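Local coordinates for protein 3-phosphoshikimate 1-carboxyvinyltransferase (Streptomyces sviceus, PDB 7M0O) that probably transfers the enolpyruvyl group of phosphoenolpyruvate to the 5-hydroxyl of shikimate 3-phosphate, the sixth of seven steps to chorismate, at residues Gln64-Ala69 against Gly94-Asp99; Ala218-Ala223 against Thr248-Gly253. All coordinates share one frame; numbering follows the deposited sequence.

Contact 1: residues Gln64-Ala69 against Gly94-Asp99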
ATOM      1  N   GLN A  64     -25.531   2.301  -9.668  1.00 12.72           N
ATOM      2  CA  GLN A  64     -26.129   3.609  -9.414  1.00 19.39           C
ATOM      3  C   GLN A  64     -26.042   4.016  -7.943  1.00 16.88           C
ATOM      4  O   GLN A  64     -26.772   4.906  -7.510  1.00 14.14           O
ATOM      5  CB  GLN A  64     -27.585   3.659  -9.889  1.00 16.25           C
ATOM      6  CG  GLN A  64     -27.768   3.662 -11.408  1.00 18.53           C
ATOM      7  CD  GLN A  64     -26.972   4.732 -12.104  1.00 20.39           C
ATOM      8  OE1 GLN A  64     -26.960   5.899 -11.692  1.00 23.48           O
ATOM      9  NE2 GLN A  64     -26.291   4.343 -13.172  1.00 26.43           N
ATOM     10  N   GLY A  65     -25.159   3.390  -7.166  1.00 15.64           N
ATOM     11  CA  GLY A  65     -24.866   3.887  -5.840  1.00 13.43           C
ATOM     12  C   GLY A  65     -25.703   3.272  -4.736  1.00 12.92           C
ATOM     13  O   GLY A  65     -26.379   2.263  -4.926  1.00 13.96           O
ATOM     14  N   PRO A  66     -25.644   3.872  -3.544  1.00 12.59           N
ATOM     15  CA  PRO A  66     -26.316   3.293  -2.374  1.00 10.67           C
ATOM     16  C   PRO A  66     -27.792   3.007  -2.613  1.00 14.07           C
ATOM     17  O   PRO A  66     -28.495   3.771  -3.275  1.00 13.42           O
ATOM     18  CB  PRO A  66     -26.129   4.368  -1.300  1.00 11.54           C
ATOM     19  CG  PRO A  66     -24.830   5.037  -1.684  1.00 12.15           C
ATOM     20  CD  PRO A  66     -24.877   5.084  -3.201  1.00 10.54           C
ATOM     21  N   ALA A  67     -28.265   1.901  -2.031  1.00 12.52           N
ATOM     22  CA  ALA A  67     -29.669   1.526  -2.167  1.00 14.84           C
ATOM     23  C   ALA A  67     -30.575   2.470  -1.384  1.00 17.52           C
ATOM     24  O   ALA A  67     -31.597   2.941  -1.903  1.00 15.81           O
ATOM     25  CB  ALA A  67     -29.872   0.080  -1.709  1.00 17.84           C
ATOM     26  N   VAL A  68     -30.214   2.770  -0.131  1.00 19.82           N
ATOM     27  CA  VAL A  68     -31.096   3.545   0.736  1.00 16.04           C
ATOM     28  C   VAL A  68     -31.226   4.977   0.226  1.00 15.88           C
ATOM     29  O   VAL A  68     -30.334   5.516  -0.435  1.00 15.54           O
ATOM     30  CB  VAL A  68     -30.594   3.528   2.190  1.00 13.14           C
ATOM     31  CG1 VAL A  68     -30.577   2.102   2.728  1.00 21.78           C
ATOM     32  CG2 VAL A  68     -29.209   4.151   2.299  1.00 13.98           C
ATOM     33  N   ALA A  69     -32.359   5.604   0.541  1.00 15.62           N
ATOM     34  CA  ALA A  69     -32.584   6.986   0.147  1.00 12.58           C
ATOM     35  C   ALA A  69     -31.958   7.982   1.116  1.00 12.97           C
ATOM     36  O   ALA A  69     -31.735   9.132   0.740  1.00 15.27           O
ATOM     37  CB  ALA A  69     -34.086   7.257   0.025  1.00 17.42           C
ATOM     38  N   GLY A  94     -29.497  10.171  -3.168  1.00 13.34           N
ATOM     39  CA  GLY A  94     -30.048  10.112  -1.830  1.00 15.14           C
ATOM     40  C   GLY A  94     -29.405  11.182  -0.969  1.00 14.79           C
ATOM     41  O   GLY A  94     -28.683  12.041  -1.462  1.00 17.42           O
ATOM     42  N   THR A  95     -29.695  11.115   0.331  1.00 13.39           N
ATOM     43  CA  THR A  95     -29.159  12.078   1.301  1.00 14.98           C
ATOM     44  C   THR A  95     -28.324  11.346   2.346  1.00 13.23           C
ATOM     45  O   THR A  95     -28.854  10.518   3.091  1.00 12.14           O
ATOM     46  CB  THR A  95     -30.275  12.875   1.976  1.00 16.88           C
ATOM     47  OG1 THR A  95     -31.163  13.390   0.977  1.00 26.87           O
ATOM     48  CG2 THR A  95     -29.689  14.029   2.770  1.00 27.41           C
ATOM     49  N   TYR A  96     -27.025  11.656   2.406  1.00 13.64           N
ATOM     50  CA  TYR A  96     -26.072  10.861   3.187  1.00 14.03           C
ATOM     51  C   TYR A  96     -25.266  11.761   4.113  1.00 16.45           C
ATOM     52  O   TYR A  96     -24.531  12.643   3.654  1.00 15.65           O
ATOM     53  CB  TYR A  96     -25.157  10.064   2.249  1.00 14.01           C
ATOM     54  CG  TYR A  96     -25.969   9.275   1.244  1.00 12.57           C
ATOM     55  CD1 TYR A  96     -26.736   8.194   1.657  1.00 14.65           C
ATOM     56  CD2 TYR A  96     -26.026   9.645  -0.106  1.00 13.48           C
ATOM     57  CE1 TYR A  96     -27.504   7.469   0.763  1.00 15.27           C
ATOM     58  CE2 TYR A  96     -26.780   8.918  -1.002  1.00 15.29           C
ATOM     59  CZ  TYR A  96     -27.526   7.838  -0.560  1.00 14.38           C
ATOM     60  OH  TYR A  96     -28.294   7.110  -1.443  1.00 14.28           O
ATOM     61  N   ARG A  97     -25.389  11.512   5.418  1.00 13.33           N
ATOM     62  CA  ARG A  97     -24.728  12.308   6.451  1.00 12.53           C
ATOM     63  C   ARG A  97     -23.536  11.518   6.988  1.00 17.20           C
ATOM     64  O   ARG A  97     -23.712  10.480   7.636  1.00 18.02           O
ATOM     65  CB  ARG A  97     -25.710  12.660   7.568  1.00 15.69           C
ATOM     66  CG  ARG A  97     -26.847  13.560   7.116  1.00 16.83           C
ATOM     67  CD  ARG A  97     -27.917  13.714   8.187  1.00 21.68           C
ATOM     68  NE  ARG A  97     -28.611  12.453   8.423  1.00 28.41           N
ATOM     69  CZ  ARG A  97     -29.664  12.039   7.727  1.00 22.83           C
ATOM     70  NH1 ARG A  97     -30.156  12.792   6.748  1.00 25.74           N
ATOM     71  NH2 ARG A  97     -30.225  10.867   8.010  1.00 24.51           N
ATOM     72  N   PHE A  98     -22.326  12.007   6.716  1.00 14.43           N
ATOM     73  CA  PHE A  98     -21.098  11.336   7.126  1.00 16.38           C
ATOM     74  C   PHE A  98     -20.509  11.985   8.372  1.00 15.49           C
ATOM     75  O   PHE A  98     -20.615  13.197   8.581  1.00 13.58           O
ATOM     76  CB  PHE A  98     -20.067  11.374   5.991  1.00 10.80           C
ATOM     77  CG  PHE A  98     -20.439  10.520   4.810  1.00 14.56           C
ATOM     78  CD1 PHE A  98     -21.144  11.045   3.738  1.00 14.91           C
ATOM     79  CD2 PHE A  98     -20.060   9.184   4.765  1.00 15.50           C
ATOM     80  CE1 PHE A  98     -21.487  10.247   2.648  1.00 15.90           C
ATOM     81  CE2 PHE A  98     -20.399   8.387   3.671  1.00 16.31           C
ATOM     82  CZ  PHE A  98     -21.117   8.927   2.614  1.00 17.14           C
ATOM     83  N   ASP A  99     -19.893  11.157   9.208  1.00 15.02           N
ATOM     84  CA  ASP A  99     -19.137  11.645  10.349  1.00 14.14           C
ATOM     85  C   ASP A  99     -17.980  10.682  10.587  1.00 17.24           C
ATOM     86  O   ASP A  99     -17.936   9.582  10.034  1.00 15.11           O
ATOM     87  CB  ASP A  99     -20.025  11.792  11.603  1.00 13.48           C
ATOM     88  CG  ASP A  99     -19.447  12.759  12.605  1.00 19.95           C
ATOM     89  OD1 ASP A  99     -18.408  13.387  12.290  1.00 15.16           O
ATOM     90  OD2 ASP A  99     -20.025  12.877  13.713  1.00 16.37           O
TER
HETATM   91  O   HOH W   1     -33.281  11.215   0.130  1.00 25.74           O
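The Tyr96 ring meets the loop through its phenol end: Val68 O lies at the ring edge, near its plane, while Pro66 CB comes in obliquely, 3.8 Å from Tyr96 CZ. Residues 64-69 lead into strand 70-74, the first strand of a beta-alpha-beta crossover that passes through helix 79-90 to the parallel strand 95-99; the end of the loop meets the start of that second strand. Tyr96 CG stands anti to its own carbonyl carbon and beside the backbone N (chi1 -52°). Tyr96 OH, at the far end of the ring, donates to Val68 O over 2.8 Å, nearly in line with the C=O bond (167° at the oxygen). Val68 also touches the ring with its CG2 branch, 4.0 Å from Tyr96 CE1; that methyl sits between the backbone N and the carbonyl carbon. The phenol thus has a polar anchor in Val68 O and apolar contacts from Pro66 and Val68; Ala89 of helix 79-90 and Ala138 of strand 134-139 pack against the same side chain. Just before Tyr96, Thr95 N donates to Ala69 O at 2.9 Å, and pairing continues with backbone bonds between Ala71 and both Thr95 and Arg97. Gly94 packs against the same carbonyl, its CA 3.2 Å from Ala69 O; a side chain at that position would run into both Ala69 O and Tyr96 OH. Ala69 O has a second donor, a water 2.7 Å away that also stands 3.2 Å from Thr95 OG1.

Contact 2: residues Ala218-Ala223 against Thr248-Gly253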
ATOM      1  N   ALA A 218      -8.039 -10.996  -6.662  1.00 14.92           N
ATOM      2  CA  ALA A 218      -7.167 -11.382  -5.561  1.00 18.22           C
ATOM      3  C   ALA A 218      -6.304 -10.197  -5.136  1.00 15.28           C
ATOM      4  O   ALA A 218      -5.643  -9.568  -5.977  1.00 14.22           O
ATOM      5  CB  ALA A 218      -6.280 -12.558  -5.975  1.00 16.99           C
ATOM      6  N   ILE A 219      -6.297  -9.920  -3.833  1.00 14.90           N
ATOM      7  CA  ILE A 219      -5.489  -8.847  -3.255  1.00 11.17           C
ATOM      8  C   ILE A 219      -4.079  -9.367  -3.009  1.00  9.89           C
ATOM      9  O   ILE A 219      -3.891 -10.396  -2.342  1.00 15.73           O
ATOM     10  CB  ILE A 219      -6.113  -8.333  -1.946  1.00 13.66           C
ATOM     11  CG1 ILE A 219      -7.523  -7.788  -2.192  1.00 21.15           C
ATOM     12  CG2 ILE A 219      -5.188  -7.280  -1.280  1.00 12.20           C
ATOM     13  CD1 ILE A 219      -7.547  -6.736  -3.218  1.00 21.85           C
ATOM     14  N   GLU A 220      -3.089  -8.645  -3.528  1.00 10.13           N
ATOM     15  CA  GLU A 220      -1.690  -9.032  -3.312  1.00 12.52           C
ATOM     16  C   GLU A 220      -1.290  -8.829  -1.851  1.00 11.31           C
ATOM     17  O   GLU A 220      -1.663  -7.827  -1.235  1.00 11.70           O
ATOM     18  CB  GLU A 220      -0.744  -8.206  -4.188  1.00 11.65           C
ATOM     19  CG  GLU A 220      -0.767  -8.547  -5.654  1.00 15.23           C
ATOM     20  CD  GLU A 220       0.022  -7.559  -6.511  1.00 17.36           C
ATOM     21  OE1 GLU A 220       0.912  -6.827  -5.994  1.00 15.76           O
ATOM     22  OE2 GLU A 220      -0.258  -7.516  -7.725  1.00 19.89           O
ATOM     23  N   PRO A 221      -0.519  -9.751  -1.277  1.00 10.26           N
ATOM     24  CA  PRO A 221       0.142  -9.451  -0.004  1.00 12.12           C
ATOM     25  C   PRO A 221       1.063  -8.252  -0.167  1.00 12.12           C
ATOM     26  O   PRO A 221       1.605  -8.002  -1.245  1.00 12.13           O
ATOM     27  CB  PRO A 221       0.940 -10.728   0.300  1.00 12.87           C
ATOM     28  CG  PRO A 221       0.285 -11.793  -0.545  1.00 15.16           C
ATOM     29  CD  PRO A 221      -0.227 -11.111  -1.763  1.00 13.55           C
ATOM     30  N   ASP A 222       1.237  -7.503   0.911  1.00 12.51           N
ATOM     31  CA  ASP A 222       2.141  -6.363   0.863  1.00 10.09           C
ATOM     32  C   ASP A 222       3.546  -6.831   0.495  1.00 10.99           C
ATOM     33  O   ASP A 222       4.159  -7.636   1.208  1.00 11.06           O
ATOM     34  CB  ASP A 222       2.144  -5.628   2.203  1.00 13.22           C
ATOM     35  CG  ASP A 222       2.837  -4.283   2.129  1.00 17.12           C
ATOM     36  OD1 ASP A 222       4.070  -4.254   1.937  1.00 14.30           O
ATOM     37  OD2 ASP A 222       2.154  -3.250   2.289  1.00 18.40           O
ATOM     38  N   ALA A 223       4.048  -6.325  -0.627  1.00 10.33           N
ATOM     39  CA  ALA A 223       5.340  -6.771  -1.137  1.00  8.94           C
ATOM     40  C   ALA A 223       6.510  -6.167  -0.373  1.00  8.54           C
ATOM     41  O   ALA A 223       7.590  -6.768  -0.325  1.00 11.52           O
ATOM     42  CB  ALA A 223       5.458  -6.440  -2.629  1.00 10.01           C
ATOM     43  N   THR A 248       4.148 -13.094 -11.372  1.00 15.94           N
ATOM     44  CA  THR A 248       4.741 -12.354 -12.484  0.51 18.38           C
ATOM     45  C   THR A 248       3.955 -11.093 -12.817  1.00 19.68           C
ATOM     46  O   THR A 248       4.545 -10.087 -13.231  1.00 28.03           O
ATOM     47  CB  THR A 248       4.838 -13.240 -13.733  0.51 21.98           C
ATOM     48  OG1 THR A 248       5.414 -14.506 -13.393  0.51 21.12           O
ATOM     49  CG2 THR A 248       5.716 -12.573 -14.786  0.51 21.65           C
ATOM     50  N   GLY A 249       2.637 -11.126 -12.669  1.00 18.89           N
ATOM     51  CA  GLY A 249       1.889  -9.935 -13.023  1.00 24.75           C
ATOM     52  C   GLY A 249       1.694  -8.953 -11.887  1.00 24.81           C
ATOM     53  O   GLY A 249       0.772  -8.138 -11.938  1.00 22.42           O
ATOM     54  N   ALA A 250       2.559  -8.993 -10.872  1.00 21.63           N
ATOM     55  CA  ALA A 250       2.300  -8.247  -9.648  1.00 18.12           C
ATOM     56  C   ALA A 250       2.334  -6.745  -9.878  1.00 13.69           C
ATOM     57  O   ALA A 250       3.184  -6.221 -10.605  1.00 20.57           O
ATOM     58  CB  ALA A 250       3.314  -8.608  -8.559  1.00 15.77           C
ATOM     59  N   LEU A 251       1.404  -6.052  -9.216  1.00 16.59           N
ATOM     60  CA  LEU A 251       1.294  -4.605  -9.344  1.00 16.52           C
ATOM     61  C   LEU A 251       2.332  -3.857  -8.523  1.00 11.82           C
ATOM     62  O   LEU A 251       2.693  -2.737  -8.886  1.00 14.93           O
ATOM     63  CB  LEU A 251      -0.107  -4.143  -8.933  1.00 16.74           C
ATOM     64  CG  LEU A 251      -1.277  -4.736  -9.713  1.00 21.09           C
ATOM     65  CD1 LEU A 251      -2.535  -3.927  -9.467  1.00 23.26           C
ATOM     66  CD2 LEU A 251      -0.952  -4.824 -11.202  1.00 21.93           C
ATOM     67  N   GLN A 252       2.814  -4.431  -7.418  1.00 11.30           N
ATOM     68  CA  GLN A 252       3.704  -3.711  -6.516  1.00 11.77           C
ATOM     69  C   GLN A 252       5.148  -3.810  -6.987  1.00 12.76           C
ATOM     70  O   GLN A 252       5.681  -4.914  -7.121  1.00 13.21           O
ATOM     71  CB  GLN A 252       3.592  -4.267  -5.098  1.00 12.07           C
ATOM     72  CG  GLN A 252       2.232  -4.013  -4.445  1.00 10.14           C
ATOM     73  CD  GLN A 252       2.099  -4.825  -3.184  1.00 12.84           C
ATOM     74  OE1 GLN A 252       2.467  -4.377  -2.092  1.00 13.31           O
ATOM     75  NE2 GLN A 252       1.622  -6.040  -3.330  1.00 13.87           N
ATOM     76  N   GLY A 253       5.788  -2.651  -7.202  1.00 12.76           N
ATOM     77  CA  GLY A 253       7.178  -2.634  -7.643  1.00 12.66           C
ATOM     78  C   GLY A 253       8.164  -3.268  -6.669  1.00  9.52           C
ATOM     79  O   GLY A 253       9.237  -3.737  -7.082  1.00 12.72           O
TER
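Glu220 and Gln252 extend past each other in opposite directions, their carboxylate and amide planes only 24° apart, and together tie the loop before helix 223-235 to the loop before helix 257-263. Glu220 is extended beyond CG (chi2 171°), which carries its carboxylate across to the backbone of the second loop. There OE2 takes Leu251 N on its syn lone pair at 2.7 Å, close to the alpha carbon and methyl of Ala250. OE1 turns its anti lone pair to Gln252 NE2, 2.9 Å away and in the amide plane, and also receives a weak bond from Gln252 N. Gln252, likewise extended beyond CG, reaches back to the first loop and spends both hydrogens of NE2: the second goes to Pro221 O at 2.9 Å, from above that carbonyl's plane. Its OE1 accepts Ala223 N at 2.9 Å in an almost straight bond (177° at the hydrogen), with the donor above the plane of the amide carbonyl. Ala223 follows the N-cap residue Asp222, whose OD1 caps Thr225 N, so two side chains serve the opening of helix 223-235. An alanine in place of Gln252 would probably leave Ala223 N and Pro221 O without these partners and the Glu220 carboxylate freer to turn. Asp222 also lies about 5 Å, side chain to side chain, from Arg367, predicted to bind phosphoenolpyruvate. A flipped amide would set its oxygen against Glu220 OE1 and Pro221 O; every hydrogen bond the buried carboxylate makes across this contact comes from an N-H donor, consistent with its carrying a charge.

How the contacts relate
The centre of contact 1 is about 28 Å from the centre of the chain, that of contact 2 about 10 Å; both are only partly buried. They share no helix or strand and do not touch, their nearest atoms being about 20 Å apart, and contact 1 closes in sequence before contact 2 opens. Contact 1 fastens the loop entering the outermost strand 70-74 to the neighbouring strand 95-99, away from the annotated sites, using a backbone bond, a phenol hydroxyl on a carbonyl and apolar contacts. Contact 2 joins two loops that lead into helices, close to predicted substrate-binding residues, and relies on a carboxylate and an amide that bond each other and the backbone opposite.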